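Local coordinates for protein glutathione s-transferase I (Zea mays, PDB 1AXD) that probably catalyses the conjugation of glutathione to electrophilic compounds, herbicides among them, as a dimeric plant glutathione transferase, at residues E101-T106 with N166-T171; A108-I112 with N134-L138. One frame throughout, in Å; residues are numbered along the deposited sequence.

Interaction 1 of 2, residues E101-T106 with N166-T171; sequences EANQYT and NHVSVT
Glu-101 and His-167 bring the two backbones to 6.6 Å between their CA atoms, and Thr-106 and Val-170 to 7.0 Å, where a turn of helix 88-122 meets the loop leading into helix 168-174 and that helix itself. Residues 101-105 form a wider pi-type turn, in which Thr-106 N bonds to Glu-101 O.

The imidazole of His-167 meets Glu-101 with a face and Tyr-105 with an edge. Glu-101 CG lies over the centre of one face of that ring, a CH-pi contact of 3.8 Å from CG to the ring centroid. The edge of His-167 points at the face of Tyr-105, with CD2 3.6 Å from Tyr-105 CD2. The two ring planes stand at 82°, a T-shaped pair. His-167 NE2 is hydrogen-bonded to Tyr-145 OH, which helps fix the turn of the ring.

This is packing inside the all-helical C-terminal domain of the glutathione transferase fold, and every residue that touches is buried. Salt-bridged to Arg-68 of helix 67-78 through OE2, Glu-101 also ties this domain to the thioredoxin-like one. Its carboxylate lies beside Asn-166, OE1 being 3.6 Å from Asn-166 CB, with the carboxylate and amide planes almost perpendicular.

Tyr-105 has CG anti to the backbone N (chi1 -171°), which sends the ring across to helix 168-174. There its OH donates to Thr-171 OG1 at 2.6 Å. Thr-171 OG1 in turn donates to His-167 O at 2.7 Å, so the phenol is linked through one hydroxyl to the backbone of His-167. Thr-171 N reaches the same carbonyl oxygen from the opposite face of its plane. Val-170 CG2 meets the edge of the Tyr-105 ring, while Val-170 CG1 touches Thr-106 CG2.

Interaction 2 of 2, residues A108-I112 with N134-L138; sequences ALNPI and NLEKL
Asn-134 lies against Pro-111 and Ile-112, at one end of a contact between helices 88-122 and 128-151. These neighbouring, nearly antiparallel helices belong to the C-terminal helical bundle of the glutathione transferase fold. The axes of the two short segments approach to 8.7 Å, with 155° between their directions.

The CB of Asn-134 is 3.5 Å from Ile-112 CG1. Its CG is beside the backbone N (chi1 -81°), which lays the amide group against the Pro-111 ring, 3.5 Å from Asn-134 CG to Pro-111 CB. An alanine here would remove the amide and would probably open a gap beside the Pro-111 ring. Leu-135 points its CB away, yet its CD2 comes back to within 4.1 Å of Ile-112 CD1. Lys-137 gives little to the contact. Its chain leads outward to a salt bridge with Glu-133.

Leu-138 closes the segment and is buried. Its CA is 5.1 Å from the CA of Ala-108, and the small side chain of Ala-108 is consistent with this close approach. The branches of Leu-138 divide: CD2 meets Leu-109 CD2 and Ile-112 CD1, while CD1 rests 4.0 Å from Ala-108 CB.

In the fold
The chain first builds the thioredoxin-like domain, then enters the long helix 88-122, which supplies one side of both contacts. Residues 101-106 come first. Residues 108-112 follow almost at once on the same helix. The chain reverses, and helix 128-151 returns to form interaction 2, which closes a short loop within the helical domain. Only after that helix does segment 166-171 close interaction 1, so the smaller loop lies wholly within the larger. The two contacts touch, with centres about 11 Å apart: Val-170 packs on Leu-109, and the Leu-138 side chain reaches the Tyr-105 backbone. Helix 88-122 thus joins helix 128-151 to helix 168-174, which also touches helix 14-24 of the N-terminal domain.

Interaction 1 of 2, residues E101-T106 with N166-T171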
ATOM      1  N   GLU A 101      -1.302  -3.890  -7.129  1.00 19.16           N
ATOM      2  CA  GLU A 101      -1.365  -2.680  -7.949  1.00 12.74           C
ATOM      3  C   GLU A 101      -0.369  -1.684  -7.484  1.00 17.25           C
ATOM      4  O   GLU A 101       0.372  -1.147  -8.289  1.00 20.20           O
ATOM      5  CB  GLU A 101      -2.753  -2.053  -7.849  1.00  6.61           C
ATOM      6  CG  GLU A 101      -2.879  -0.696  -8.518  1.00 13.35           C
ATOM      7  CD  GLU A 101      -2.806   0.467  -7.535  1.00 18.35           C
ATOM      8  OE1 GLU A 101      -3.547   0.457  -6.520  1.00 23.37           O
ATOM      9  OE2 GLU A 101      -2.012   1.399  -7.784  1.00 17.63           O
ATOM     10  N   ALA A 102      -0.318  -1.471  -6.176  1.00 16.49           N
ATOM     11  CA  ALA A 102       0.572  -0.489  -5.586  1.00 16.62           C
ATOM     12  C   ALA A 102       1.982  -0.881  -5.559  1.00 15.81           C
ATOM     13  O   ALA A 102       2.819  -0.095  -5.925  1.00 16.42           O
ATOM     14  CB  ALA A 102       0.070  -0.125  -4.158  1.00 16.04           C
ATOM     15  N   ASN A 103       2.261  -2.110  -5.168  1.00 20.17           N
ATOM     16  CA  ASN A 103       3.632  -2.591  -5.044  1.00 19.92           C
ATOM     17  C   ASN A 103       4.217  -3.294  -6.222  1.00 21.76           C
ATOM     18  O   ASN A 103       5.377  -3.676  -6.167  1.00 23.82           O
ATOM     19  CB  ASN A 103       3.706  -3.518  -3.832  1.00 21.86           C
ATOM     20  CG  ASN A 103       3.036  -2.928  -2.612  1.00 22.85           C
ATOM     21  OD1 ASN A 103       2.316  -3.608  -1.914  1.00 32.26           O
ATOM     22  ND2 ASN A 103       3.276  -1.652  -2.358  1.00 28.63           N
ATOM     23  N   GLN A 104       3.441  -3.458  -7.290  1.00 22.72           N
ATOM     24  CA  GLN A 104       3.907  -4.169  -8.471  1.00 16.07           C
ATOM     25  C   GLN A 104       3.676  -3.434  -9.748  1.00 13.86           C
ATOM     26  O   GLN A 104       4.627  -3.041 -10.399  1.00 17.07           O
ATOM     27  CB  GLN A 104       3.189  -5.511  -8.551  1.00 19.47           C
ATOM     28  CG  GLN A 104       4.053  -6.646  -8.968  1.00 27.33           C
ATOM     29  CD  GLN A 104       5.069  -7.005  -7.916  1.00 29.87           C
ATOM     30  OE1 GLN A 104       4.740  -7.143  -6.747  1.00 26.91           O
ATOM     31  NE2 GLN A 104       6.312  -7.178  -8.337  1.00 27.72           N
ATOM     32  N   TYR A 105       2.414  -3.248 -10.108  1.00 13.80           N
ATOM     33  CA  TYR A 105       2.032  -2.594 -11.356  1.00 14.85           C
ATOM     34  C   TYR A 105       2.420  -1.166 -11.413  1.00 17.68           C
ATOM     35  O   TYR A 105       3.295  -0.810 -12.190  1.00 20.86           O
ATOM     36  CB  TYR A 105       0.527  -2.748 -11.529  1.00 20.72           C
ATOM     37  CG  TYR A 105      -0.049  -2.328 -12.854  1.00 20.38           C
ATOM     38  CD1 TYR A 105      -0.142  -3.231 -13.914  1.00 21.35           C
ATOM     39  CD2 TYR A 105      -0.587  -1.060 -13.022  1.00 21.30           C
ATOM     40  CE1 TYR A 105      -0.765  -2.883 -15.096  1.00 24.34           C
ATOM     41  CE2 TYR A 105      -1.210  -0.699 -14.203  1.00 23.86           C
ATOM     42  CZ  TYR A 105      -1.298  -1.611 -15.236  1.00 22.29           C
ATOM     43  OH  TYR A 105      -1.924  -1.248 -16.402  1.00 23.60           O
ATOM     44  N   THR A 106       1.778  -0.336 -10.601  1.00 16.72           N
ATOM     45  CA  THR A 106       2.075   1.087 -10.566  1.00 17.81           C
ATOM     46  C   THR A 106       3.547   1.363 -10.285  1.00 19.99           C
ATOM     47  O   THR A 106       4.095   2.277 -10.877  1.00 21.99           O
ATOM     48  CB  THR A 106       1.187   1.792  -9.538  1.00 19.10           C
ATOM     49  OG1 THR A 106      -0.184   1.516  -9.848  1.00 18.89           O
ATOM     50  CG2 THR A 106       1.424   3.311  -9.550  1.00 14.62           C
ATOM     51  N   ASN A 166      -8.737   0.380  -9.157  1.00 15.53           N
ATOM     52  CA  ASN A 166      -7.508   1.017  -8.692  1.00 14.98           C
ATOM     53  C   ASN A 166      -6.406   1.097  -9.736  1.00 17.38           C
ATOM     54  O   ASN A 166      -5.418   1.775  -9.506  1.00 20.15           O
ATOM     55  CB  ASN A 166      -6.997   0.306  -7.435  1.00 13.54           C
ATOM     56  CG  ASN A 166      -7.687   0.777  -6.157  1.00 18.45           C
ATOM     57  OD1 ASN A 166      -8.684   1.480  -6.203  1.00 21.00           O
ATOM     58  ND2 ASN A 166      -7.136   0.389  -5.006  1.00 17.04           N
ATOM     59  N   HIS A 167      -6.563   0.388 -10.856  1.00 19.08           N
ATOM     60  CA  HIS A 167      -5.577   0.379 -11.945  1.00 14.89           C
ATOM     61  C   HIS A 167      -5.926   1.330 -13.068  1.00 17.06           C
ATOM     62  O   HIS A 167      -5.101   1.530 -13.933  1.00 18.13           O
ATOM     63  CB  HIS A 167      -5.511  -1.002 -12.601  1.00 12.00           C
ATOM     64  CG  HIS A 167      -4.858  -2.066 -11.777  1.00 13.65           C
ATOM     65  ND1 HIS A 167      -5.553  -2.853 -10.883  1.00 14.37           N
ATOM     66  CD2 HIS A 167      -3.588  -2.537 -11.780  1.00 13.19           C
ATOM     67  CE1 HIS A 167      -4.741  -3.762 -10.372  1.00 13.40           C
ATOM     68  NE2 HIS A 167      -3.543  -3.592 -10.900  1.00 16.84           N
ATOM     69  N   VAL A 168      -7.122   1.909 -13.094  1.00 15.87           N
ATOM     70  CA  VAL A 168      -7.452   2.743 -14.230  1.00 17.64           C
ATOM     71  C   VAL A 168      -6.710   4.016 -14.421  1.00 21.28           C
ATOM     72  O   VAL A 168      -6.144   4.184 -15.491  1.00 23.34           O
ATOM     73  CB  VAL A 168      -8.996   2.922 -14.461  1.00 18.90           C
ATOM     74  CG1 VAL A 168      -9.747   1.615 -14.176  1.00 13.85           C
ATOM     75  CG2 VAL A 168      -9.562   4.080 -13.681  1.00 18.49           C
ATOM     76  N   SER A 169      -6.632   4.876 -13.397  1.00 23.14           N
ATOM     77  CA  SER A 169      -5.953   6.177 -13.515  1.00 21.67           C
ATOM     78  C   SER A 169      -4.547   6.130 -14.093  1.00 23.35           C
ATOM     79  O   SER A 169      -4.201   7.013 -14.864  1.00 25.05           O
ATOM     80  CB  SER A 169      -5.963   6.937 -12.187  1.00 16.10           C
ATOM     81  OG  SER A 169      -5.256   6.221 -11.195  1.00 19.17           O
ATOM     82  N   VAL A 170      -3.727   5.155 -13.706  1.00 20.59           N
ATOM     83  CA  VAL A 170      -2.392   5.059 -14.286  1.00 20.15           C
ATOM     84  C   VAL A 170      -2.439   4.438 -15.653  1.00 21.11           C
ATOM     85  O   VAL A 170      -1.658   4.836 -16.507  1.00 26.39           O
ATOM     86  CB  VAL A 170      -1.399   4.236 -13.431  1.00 15.73           C
ATOM     87  CG1 VAL A 170      -1.029   5.004 -12.161  1.00 26.03           C
ATOM     88  CG2 VAL A 170      -1.972   2.861 -13.104  1.00 13.08           C
ATOM     89  N   THR A 171      -3.338   3.479 -15.873  1.00 20.66           N
ATOM     90  CA  THR A 171      -3.426   2.814 -17.165  1.00 23.02           C
ATOM     91  C   THR A 171      -3.978   3.706 -18.211  1.00 21.23           C
ATOM     92  O   THR A 171      -3.552   3.618 -19.344  1.00 20.08           O
ATOM     93  CB  THR A 171      -4.197   1.494 -17.088  1.00 23.76           C
ATOM     94  OG1 THR A 171      -3.660   0.713 -16.019  1.00 24.74           O
ATOM     95  CG2 THR A 171      -4.004   0.682 -18.380  1.00 22.53           C
TER

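Interaction 2 of 2, residues A108-I112 with N134-L138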
ATOM      1  N   ALA A 108       6.060  -0.131 -11.374  1.00 22.86           N
ATOM      2  CA  ALA A 108       6.828  -0.274 -12.602  1.00 22.27           C
ATOM      3  C   ALA A 108       6.419   0.793 -13.545  1.00 24.30           C
ATOM      4  O   ALA A 108       7.244   1.275 -14.303  1.00 26.42           O
ATOM      5  CB  ALA A 108       6.602  -1.671 -13.214  1.00 19.65           C
ATOM      6  N   LEU A 109       5.156   1.188 -13.483  1.00 24.71           N
ATOM      7  CA  LEU A 109       4.628   2.218 -14.360  1.00 26.48           C
ATOM      8  C   LEU A 109       5.050   3.606 -14.037  1.00 28.73           C
ATOM      9  O   LEU A 109       5.297   4.372 -14.953  1.00 32.75           O
ATOM     10  CB  LEU A 109       3.106   2.150 -14.393  1.00 24.24           C
ATOM     11  CG  LEU A 109       2.523   1.566 -15.669  1.00 22.80           C
ATOM     12  CD1 LEU A 109       0.995   1.619 -15.610  1.00 15.40           C
ATOM     13  CD2 LEU A 109       3.053   2.379 -16.858  1.00 23.25           C
ATOM     14  N   ASN A 110       5.150   3.935 -12.754  1.00 29.23           N
ATOM     15  CA  ASN A 110       5.536   5.278 -12.308  1.00 31.21           C
ATOM     16  C   ASN A 110       6.758   5.885 -12.976  1.00 27.34           C
ATOM     17  O   ASN A 110       6.689   7.003 -13.457  1.00 24.52           O
ATOM     18  CB  ASN A 110       5.710   5.297 -10.797  1.00 39.09           C
ATOM     19  CG  ASN A 110       5.016   6.463 -10.161  1.00 48.29           C
ATOM     20  OD1 ASN A 110       3.897   6.339  -9.681  1.00 52.45           O
ATOM     21  ND2 ASN A 110       5.669   7.619 -10.173  1.00 54.08           N
ATOM     22  N   PRO A 111       7.890   5.175 -13.000  1.00 25.93           N
ATOM     23  CA  PRO A 111       9.060   5.766 -13.652  1.00 25.72           C
ATOM     24  C   PRO A 111       8.743   6.083 -15.074  1.00 26.49           C
ATOM     25  O   PRO A 111       9.058   7.163 -15.540  1.00 29.20           O
ATOM     26  CB  PRO A 111      10.083   4.639 -13.577  1.00 23.60           C
ATOM     27  CG  PRO A 111       9.724   3.949 -12.311  1.00 24.40           C
ATOM     28  CD  PRO A 111       8.226   3.873 -12.398  1.00 24.45           C
ATOM     29  N   ILE A 112       8.073   5.151 -15.738  1.00 25.90           N
ATOM     30  CA  ILE A 112       7.694   5.270 -17.132  1.00 23.17           C
ATOM     31  C   ILE A 112       6.808   6.464 -17.416  1.00 23.73           C
ATOM     32  O   ILE A 112       7.184   7.314 -18.207  1.00 26.57           O
ATOM     33  CB  ILE A 112       7.027   3.948 -17.604  1.00 23.78           C
ATOM     34  CG1 ILE A 112       8.029   2.799 -17.471  1.00 18.51           C
ATOM     35  CG2 ILE A 112       6.542   4.053 -19.070  1.00 22.07           C
ATOM     36  CD1 ILE A 112       7.464   1.448 -17.854  1.00 22.93           C
ATOM     37  N   ASN A 134      12.435  -0.177 -16.987  1.00 38.03           N
ATOM     38  CA  ASN A 134      11.161  -0.298 -16.308  1.00 34.67           C
ATOM     39  C   ASN A 134      10.185  -1.054 -17.135  1.00 33.40           C
ATOM     40  O   ASN A 134       9.297  -1.680 -16.581  1.00 32.69           O
ATOM     41  CB  ASN A 134      10.626   1.067 -15.915  1.00 34.89           C
ATOM     42  CG  ASN A 134      11.264   1.577 -14.654  1.00 34.72           C
ATOM     43  OD1 ASN A 134      11.990   2.552 -14.666  1.00 38.57           O
ATOM     44  ND2 ASN A 134      11.014   0.889 -13.554  1.00 34.49           N
ATOM     45  N   LEU A 135      10.347  -1.027 -18.453  1.00 34.09           N
ATOM     46  CA  LEU A 135       9.459  -1.776 -19.337  1.00 35.44           C
ATOM     47  C   LEU A 135       9.702  -3.226 -19.125  1.00 35.01           C
ATOM     48  O   LEU A 135       8.803  -4.019 -19.332  1.00 36.73           O
ATOM     49  CB  LEU A 135       9.673  -1.410 -20.809  1.00 33.57           C
ATOM     50  CG  LEU A 135       8.789  -0.294 -21.384  1.00 35.83           C
ATOM     51  CD1 LEU A 135       9.252   0.037 -22.808  1.00 37.40           C
ATOM     52  CD2 LEU A 135       7.300  -0.710 -21.391  1.00 34.79           C
ATOM     53  N   GLU A 136      10.908  -3.591 -18.708  1.00 35.78           N
ATOM     54  CA  GLU A 136      11.195  -4.991 -18.450  1.00 38.03           C
ATOM     55  C   GLU A 136      10.544  -5.372 -17.170  1.00 35.78           C
ATOM     56  O   GLU A 136       9.855  -6.371 -17.120  1.00 37.57           O
ATOM     57  CB  GLU A 136      12.698  -5.247 -18.395  1.00 40.06           C
ATOM     58  CG  GLU A 136      13.369  -5.077 -19.742  1.00 53.06           C
ATOM     59  CD  GLU A 136      14.398  -6.155 -20.034  1.00 61.25           C
ATOM     60  OE1 GLU A 136      14.091  -7.351 -19.825  1.00 67.92           O
ATOM     61  OE2 GLU A 136      15.510  -5.804 -20.490  1.00 65.05           O
ATOM     62  N   LYS A 137      10.695  -4.543 -16.150  1.00 34.57           N
ATOM     63  CA  LYS A 137      10.086  -4.822 -14.861  1.00 33.22           C
ATOM     64  C   LYS A 137       8.595  -5.020 -15.026  1.00 27.49           C
ATOM     65  O   LYS A 137       8.071  -6.033 -14.598  1.00 27.07           O
ATOM     66  CB  LYS A 137      10.411  -3.687 -13.880  1.00 35.57           C
ATOM     67  CG  LYS A 137      11.918  -3.515 -13.676  1.00 41.84           C
ATOM     68  CD  LYS A 137      12.277  -2.348 -12.757  1.00 52.47           C
ATOM     69  CE  LYS A 137      13.801  -2.167 -12.655  1.00 52.63           C
ATOM     70  NZ  LYS A 137      14.192  -0.877 -12.001  1.00 57.26           N
ATOM     71  N   LEU A 138       7.939  -4.092 -15.706  1.00 26.17           N
ATOM     72  CA  LEU A 138       6.501  -4.159 -15.947  1.00 29.87           C
ATOM     73  C   LEU A 138       6.134  -5.401 -16.728  1.00 32.02           C
ATOM     74  O   LEU A 138       5.113  -6.016 -16.445  1.00 34.25           O
ATOM     75  CB  LEU A 138       6.065  -2.921 -16.734  1.00 28.24           C
ATOM     76  CG  LEU A 138       4.600  -2.774 -17.117  1.00 24.56           C
ATOM     77  CD1 LEU A 138       3.732  -2.740 -15.841  1.00 25.24           C
ATOM     78  CD2 LEU A 138       4.429  -1.477 -17.934  1.00 27.43           C
TER